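Local coordinates for ABC transporter substrate-binding protein (Bradyrhizobium japonicum, PDB 4I1D), which probably binds small solutes, perhaps polyamines, in the periplasm for an ABC importer, and holds D-malate in its pocket, at residues Tyr105-Ala110 with Met201-Asn206; Tyr111-Phe116 with Lys218-Tyr223. All blocks are in the same frame, centred on the assembly; numbering follows the deposited sequence.

Contact 1: Tyr105-Ala110 with Met201-Asn206. With MLT (D-malate), chain U.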
loop_
_atom_site.group_PDB
_atom_site.type_symbol
_atom_site.label_atom_id
_atom_site.label_comp_id
_atom_site.label_asym_id
_atom_site.label_seq_id
_atom_site.Cartn_x
_atom_site.Cartn_y
_atom_site.Cartn_z
ATOM N N TYR A 105 -6.915 24.821 34.392
ATOM C CA TYR A 105 -5.756 23.966 34.637
ATOM C C TYR A 105 -4.532 24.557 33.969
ATOM O O TYR A 105 -4.656 25.419 33.101
ATOM C CB TYR A 105 -5.993 22.558 34.100
ATOM C CG TYR A 105 -6.253 22.462 32.607
ATOM C CD1 TYR A 105 -5.270 22.018 31.730
ATOM C CD2 TYR A 105 -7.487 22.793 32.080
ATOM C CE1 TYR A 105 -5.522 21.903 30.360
ATOM C CE2 TYR A 105 -7.742 22.690 30.719
ATOM C CZ TYR A 105 -6.763 22.242 29.867
ATOM O OH TYR A 105 -7.044 22.142 28.522
ATOM N N SER A 106 -3.352 24.080 34.356
ATOM C CA SER A 106 -2.111 24.587 33.781
ATOM C C SER A 106 -1.236 23.483 33.211
ATOM O O SER A 106 -1.199 22.369 33.741
ATOM C CB SER A 106 -1.318 25.368 34.826
ATOM O OG SER A 106 -2.081 26.441 35.345
ATOM N N SER A 107 -0.539 23.806 32.124
ATOM C CA SER A 107 0.598 23.012 31.685
ATOM C C SER A 107 1.807 23.640 32.353
ATOM O O SER A 107 2.040 24.825 32.197
ATOM C CB SER A 107 0.751 23.060 30.166
ATOM O OG SER A 107 -0.334 22.398 29.532
ATOM N N VAL A 108 2.561 22.855 33.113
ATOM C CA VAL A 108 3.655 23.403 33.910
ATOM C C VAL A 108 4.980 22.667 33.708
ATOM O O VAL A 108 5.016 21.518 33.255
ATOM C CB VAL A 108 3.309 23.422 35.431
ATOM C CG1 VAL A 108 2.182 24.409 35.722
ATOM C CG2 VAL A 108 2.939 22.022 35.919
ATOM N N LEU A 109 6.068 23.354 34.033
ATOM C CA LEU A 109 7.369 22.730 34.162
ATOM C C LEU A 109 7.382 21.886 35.445
ATOM O O LEU A 109 7.361 22.421 36.559
ATOM C CB LEU A 109 8.457 23.811 34.212
ATOM C CG LEU A 109 9.918 23.378 34.399
ATOM C CD1 LEU A 109 10.270 22.266 33.443
ATOM C CD2 LEU A 109 10.901 24.555 34.238
ATOM N N ALA A 110 7.383 20.567 35.276
ATOM C CA ALA A 110 7.499 19.633 36.391
ATOM C C ALA A 110 8.907 19.071 36.392
ATOM O O ALA A 110 9.570 19.018 35.345
ATOM C CB ALA A 110 6.460 18.491 36.271
HETATM N N MSE A 201 12.707 16.099 34.130
HETATM C CA MSE A 201 11.879 17.279 33.980
HETATM C C MSE A 201 11.006 17.155 32.734
HETATM O O MSE A 201 11.371 16.485 31.759
HETATM C CB MSE A 201 12.753 18.535 33.909
HETATM C CG MSE A 201 13.237 18.887 32.520
HETATM SE SE MSE A 201 14.619 20.285 32.576
HETATM C CE MSE A 201 16.028 19.220 33.414
ATOM N N GLU A 202 9.846 17.799 32.771
ATOM C CA GLU A 202 8.925 17.724 31.649
ATOM C C GLU A 202 7.857 18.794 31.771
ATOM O O GLU A 202 7.671 19.386 32.841
ATOM C CB GLU A 202 8.257 16.344 31.595
ATOM C CG GLU A 202 7.151 16.156 32.636
ATOM C CD GLU A 202 6.470 14.792 32.562
ATOM O OE1 GLU A 202 6.557 14.117 31.507
ATOM O OE2 GLU A 202 5.850 14.393 33.572
HETATM N N MSE A 203 7.169 19.050 30.665
HETATM C CA MSE A 203 5.913 19.762 30.741
HETATM C C MSE A 203 4.870 18.727 31.089
HETATM O O MSE A 203 4.942 17.592 30.624
HETATM C CB MSE A 203 5.532 20.421 29.424
HETATM C CG MSE A 203 4.158 21.068 29.514
HETATM SE SE MSE A 203 3.534 21.894 27.863
HETATM C CE MSE A 203 5.038 23.054 27.548
ATOM N N ALA A 204 3.905 19.120 31.907
ATOM C CA ALA A 204 2.834 18.229 32.331
ATOM C C ALA A 204 1.681 19.059 32.889
ATOM O O ALA A 204 1.872 20.194 33.332
ATOM C CB ALA A 204 3.361 17.246 33.409
ATOM N N TRP A 205 0.486 18.489 32.868
ATOM C CA TRP A 205 -0.663 19.127 33.478
ATOM C C TRP A 205 -0.507 19.118 34.997
ATOM O O TRP A 205 -0.149 18.096 35.593
ATOM C CB TRP A 205 -1.946 18.428 33.013
ATOM C CG TRP A 205 -2.200 18.625 31.510
ATOM C CD1 TRP A 205 -2.200 19.813 30.834
ATOM C CD2 TRP A 205 -2.501 17.615 30.535
ATOM N NE1 TRP A 205 -2.475 19.607 29.503
ATOM C CE2 TRP A 205 -2.664 18.269 29.291
ATOM C CE3 TRP A 205 -2.659 16.225 30.592
ATOM C CZ2 TRP A 205 -2.963 17.582 28.115
ATOM C CZ3 TRP A 205 -2.959 15.539 29.422
ATOM C CH2 TRP A 205 -3.105 16.219 28.200
ATOM N N ASN A 206 -0.765 20.256 35.632
ATOM C CA ASN A 206 -0.450 20.391 37.047
ATOM C C ASN A 206 -1.160 19.336 37.900
ATOM O O ASN A 206 -0.632 18.893 38.916
ATOM C CB ASN A 206 -0.770 21.793 37.548
ATOM C CG ASN A 206 -2.259 22.030 37.677
ATOM O OD1 ASN A 206 -2.937 22.297 36.692
ATOM N ND2 ASN A 206 -2.775 21.917 38.895
HETATM C C1 MLT U . -5.088 12.105 27.809
HETATM O O1 MLT U . -6.047 11.444 27.357
HETATM O O2 MLT U . -4.411 12.802 27.019
HETATM C C2 MLT U . -4.765 12.082 29.280
HETATM O O3 MLT U . -4.990 10.822 29.892
HETATM C C3 MLT U . -5.638 13.107 29.973
HETATM C C4 MLT U . -5.477 12.894 31.454
HETATM O O4 MLT U . -6.232 12.097 32.051
HETATM O O5 MLT U . -4.589 13.498 32.100
#
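Val108-Ala204 and Ala110-Glu202 are hydrogen-bonded pairs and Ser107-Trp205 and Leu109-Met203 non-hydrogen-bonded ones, in two strands whose directions lie 161° apart. The bond from Val108 N to Ala204 O is 2.8 Å and nearly straight. After Trp205 the strand gives way to helix 206-214, and Asn206 carries the pairing one residue further. Asn206 N bonds Ser106 O at 2.9 Å. The side chain of Asn206 bonds Ser106 too: Asn206 OD1 accepts from Ser106 N at 3.0 Å. Ser106 is gripped at both N and O. Asn206 CG lies between its backbone N and carbonyl carbon (chi1 73°), on the side of Ser106. Asn206 ND2 is held by Asp266, so both ends of the amide are used.

Tyr105 and Trp205 lie side by side and point the same way. The edge of Tyr105 meets the five-membered ring of Trp205 in an offset edge-to-face pair, with planes at 77°. Tyr105 CD1 is 3.9 Å from Trp205 CD1. Ser107 OG comes obliquely to Trp205 CD1 at 3.4 Å, while its hydrogen bond goes to Gln229. On the same face of the sheet, SE of selenomethionine Met203 packs on Ser107 CB.

The six-membered side of the indole reaches D-malate, with Trp205 CZ3 3.7 Å from malate C3. Arg208 hydrogen-bonds the ligand. The indole adds a largely apolar wall, probably held in its orientation by Tyr105, Ser107 and Trp184, the last meeting it edge-to-face.

Contact 2: Tyr111-Phe116 with Lys218-Tyr223. With SO4 (sulfate ion), chain K; ACT (acetate ion), chain R.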
loop_
_atom_site.group_PDB
_atom_site.type_symbol
_atom_site.label_atom_id
_atom_site.label_comp_id
_atom_site.label_asym_id
_atom_site.label_seq_id
_atom_site.Cartn_x
_atom_site.Cartn_y
_atom_site.Cartn_z
ATOM N N TYR A 111 9.370 18.655 37.565
ATOM C CA TYR A 111 10.752 18.248 37.717
ATOM C C TYR A 111 10.919 17.345 38.936
ATOM O O TYR A 111 10.157 17.434 39.887
ATOM C CB TYR A 111 11.648 19.483 37.842
ATOM C CG TYR A 111 11.336 20.324 39.061
ATOM C CD1 TYR A 111 10.460 21.403 38.983
ATOM C CD2 TYR A 111 11.904 20.030 40.293
ATOM C CE1 TYR A 111 10.163 22.175 40.101
ATOM C CE2 TYR A 111 11.609 20.789 41.422
ATOM C CZ TYR A 111 10.733 21.856 41.318
ATOM O OH TYR A 111 10.439 22.607 42.436
ATOM N N SER A 112 11.929 16.480 38.886
ATOM C CA SER A 112 12.265 15.583 39.981
ATOM C C SER A 112 13.058 16.285 41.094
ATOM O O SER A 112 14.056 16.974 40.834
ATOM C CB SER A 112 13.079 14.407 39.438
ATOM O OG SER A 112 13.803 13.759 40.469
ATOM N N GLN A 113 12.621 16.101 42.333
ATOM C CA GLN A 113 13.342 16.659 43.477
ATOM C C GLN A 113 14.574 15.847 43.827
ATOM O O GLN A 113 15.470 16.354 44.497
ATOM C CB GLN A 113 12.441 16.780 44.704
ATOM C CG GLN A 113 11.390 17.872 44.598
ATOM C CD GLN A 113 10.258 17.664 45.589
ATOM O OE1 GLN A 113 10.123 16.583 46.178
ATOM N NE2 GLN A 113 9.447 18.699 45.788
ATOM N N LYS A 114 14.621 14.591 43.389
ATOM C CA LYS A 114 15.819 13.783 43.584
ATOM C C LYS A 114 16.939 14.337 42.703
ATOM O O LYS A 114 18.089 14.443 43.127
ATOM C CB LYS A 114 15.561 12.306 43.279
ATOM C CG LYS A 114 15.039 11.508 44.474
ATOM C CD LYS A 114 14.742 10.048 44.111
ATOM C CE LYS A 114 13.969 9.329 45.229
ATOM N NZ LYS A 114 13.526 7.937 44.874
ATOM N N THR A 115 16.588 14.723 41.483
ATOM C CA THR A 115 17.560 15.294 40.564
ATOM C C THR A 115 17.873 16.738 40.928
ATOM O O THR A 115 19.009 17.168 40.818
ATOM C CB THR A 115 17.074 15.243 39.102
ATOM O OG1 THR A 115 16.580 13.928 38.804
ATOM C CG2 THR A 115 18.223 15.585 38.159
ATOM N N PHE A 116 16.863 17.490 41.356
ATOM C CA PHE A 116 17.077 18.897 41.700
ATOM C C PHE A 116 16.634 19.192 43.124
ATOM O O PHE A 116 15.550 19.745 43.358
ATOM C CB PHE A 116 16.361 19.815 40.716
ATOM C CG PHE A 116 16.719 19.551 39.284
ATOM C CD1 PHE A 116 17.926 19.992 38.766
ATOM C CD2 PHE A 116 15.848 18.857 38.455
ATOM C CE1 PHE A 116 18.259 19.748 37.445
ATOM C CE2 PHE A 116 16.167 18.616 37.130
ATOM C CZ PHE A 116 17.375 19.057 36.626
ATOM N N LYS A 218 8.976 11.893 44.623
ATOM C CA LYS A 218 9.753 13.082 44.948
ATOM C C LYS A 218 9.818 14.011 43.743
ATOM O O LYS A 218 10.858 14.144 43.108
ATOM C CB LYS A 218 11.156 12.707 45.427
ATOM C CG LYS A 218 11.172 11.997 46.770
ATOM C CD LYS A 218 10.209 12.661 47.733
ATOM C CE LYS A 218 10.366 12.122 49.154
ATOM N NZ LYS A 218 10.010 10.679 49.289
ATOM N N VAL A 219 8.692 14.634 43.421
ATOM C CA VAL A 219 8.619 15.535 42.279
ATOM C C VAL A 219 7.795 16.764 42.628
ATOM O O VAL A 219 7.067 16.771 43.618
ATOM C CB VAL A 219 7.999 14.843 41.051
ATOM C CG1 VAL A 219 8.669 13.500 40.804
ATOM C CG2 VAL A 219 6.500 14.674 41.238
ATOM N N SER A 220 7.914 17.805 41.812
ATOM C CA SER A 220 7.174 19.033 42.059
ATOM C C SER A 220 7.080 19.826 40.765
ATOM O O SER A 220 7.412 19.319 39.689
ATOM C CB SER A 220 7.868 19.868 43.140
ATOM O OG SER A 220 7.112 21.024 43.459
ATOM N N PHE A 221 6.631 21.070 40.868
ATOM C CA PHE A 221 6.483 21.919 39.694
ATOM C C PHE A 221 6.384 23.373 40.100
ATOM O O PHE A 221 6.208 23.692 41.273
ATOM C CB PHE A 221 5.252 21.517 38.868
ATOM C CG PHE A 221 3.938 21.959 39.460
ATOM C CD1 PHE A 221 3.234 21.131 40.322
ATOM C CD2 PHE A 221 3.397 23.197 39.139
ATOM C CE1 PHE A 221 2.010 21.531 40.862
ATOM C CE2 PHE A 221 2.177 23.608 39.675
ATOM C CZ PHE A 221 1.482 22.772 40.537
ATOM N N THR A 222 6.501 24.255 39.117
ATOM C CA THR A 222 6.337 25.680 39.352
ATOM C C THR A 222 5.229 26.199 38.457
ATOM O O THR A 222 5.000 25.660 37.373
ATOM C CB THR A 222 7.626 26.463 39.033
ATOM O OG1 THR A 222 7.395 27.861 39.248
ATOM C CG2 THR A 222 8.026 26.252 37.581
ATOM N N TYR A 223 4.531 27.234 38.908
ATOM C CA TYR A 223 3.563 27.894 38.043
ATOM C C TYR A 223 4.270 28.944 37.176
ATOM O O TYR A 223 3.708 29.447 36.197
ATOM C CB TYR A 223 2.417 28.519 38.844
ATOM C CG TYR A 223 1.318 27.539 39.239
ATOM C CD1 TYR A 223 0.520 26.927 38.273
ATOM C CD2 TYR A 223 1.068 27.252 40.575
ATOM C CE1 TYR A 223 -0.481 26.034 38.622
ATOM C CE2 TYR A 223 0.058 26.363 40.943
ATOM C CZ TYR A 223 -0.709 25.760 39.966
ATOM O OH TYR A 223 -1.704 24.887 40.340
HETATM S S SO4 K . 8.061 29.373 42.172
HETATM O O1 SO4 K . 8.271 29.751 43.566
HETATM O O2 SO4 K . 6.717 28.806 42.010
HETATM O O3 SO4 K . 8.224 30.555 41.319
HETATM O O4 SO4 K . 9.052 28.359 41.827
HETATM C C ACT R . 11.914 9.818 41.178
HETATM O O ACT R . 12.398 10.882 40.720
HETATM O OXT ACT R . 10.790 9.912 41.734
HETATM C CH3 ACT R . 12.644 8.507 41.064
#
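Tyr111 lays its ring across the backbone of Ser220 and Phe221. Its CG stands between the backbone N and the carbonyl carbon (chi1 62°), which starts the ring toward the neighbouring strand. Ser220 O lies 3.8 Å above one face of the Tyr111 ring, offset toward the rim. Tyr111 CE1 comes obliquely to Phe221 CA at 3.7 Å. At the phenol end, Tyr111 OH is 3.8 Å from Ser220 CB.

Gln113 meets the same serine. Its chain is extended beyond CG and runs past the carbonyl of Lys218 and the peptide of Val219. Gln113 NE2 ends 3.3 Å from Ser220 CB, a contact of packing. Ser220 CB is therefore touched by both Tyr111 and Gln113. An alanine at Tyr111 would probably leave Ser220 O and Phe221 CA without the ring beside them and open a gap there.

The backbone holds these groups in place. Tyr111 and Ser220 form a hydrogen-bonded antiparallel pair, with bonds in both directions. Gln113 N continues the pairing to Lys218 O at 2.7 Å. Here the first strand ends. Ser112 OG accepts from Thr115 N at 3.1 Å, an ST motif that ties down the turn. Ser112 OG also donates to acetate O at 3.2 Å; this acetate is probably from the crystallisation liquor.

Lys114 and Lys218 cross obliquely through their aliphatic parts. Lys114 NZ and Lys218 NZ are 6.3 Å apart, like charges that would probably repel weakly. Lys114 lies beside the acetate methyl and would probably add only a weak, long-range attraction. The contact joins the end of strand 100-112 to the start of strand 219-235 at the surface, through backbone bonds and the tyrosine ring lying beside Ser220 and Phe221.

How the contacts relate
Of the segments, residues 105-110 of strand 100-112 come first and belong to contact 1; the chain then runs on into 111-116 of contact 2. It leaves through several helices and strands 137-140 and 182-184. It returns at 201-206 to close contact 1. Helix 206-214 follows, and 218-223 then closes contact 2. The segments alternate, so the two loops cross. Strand 100-112 is flanked by 201-205 on one edge and 219-235 on the other. The contacts touch where Val108 CG2 meets Phe221 CD2 at 3.5 Å. Strand 219-235 also pairs with 59-63, which is consistent with a link between the two lobes of a solute-binding fold.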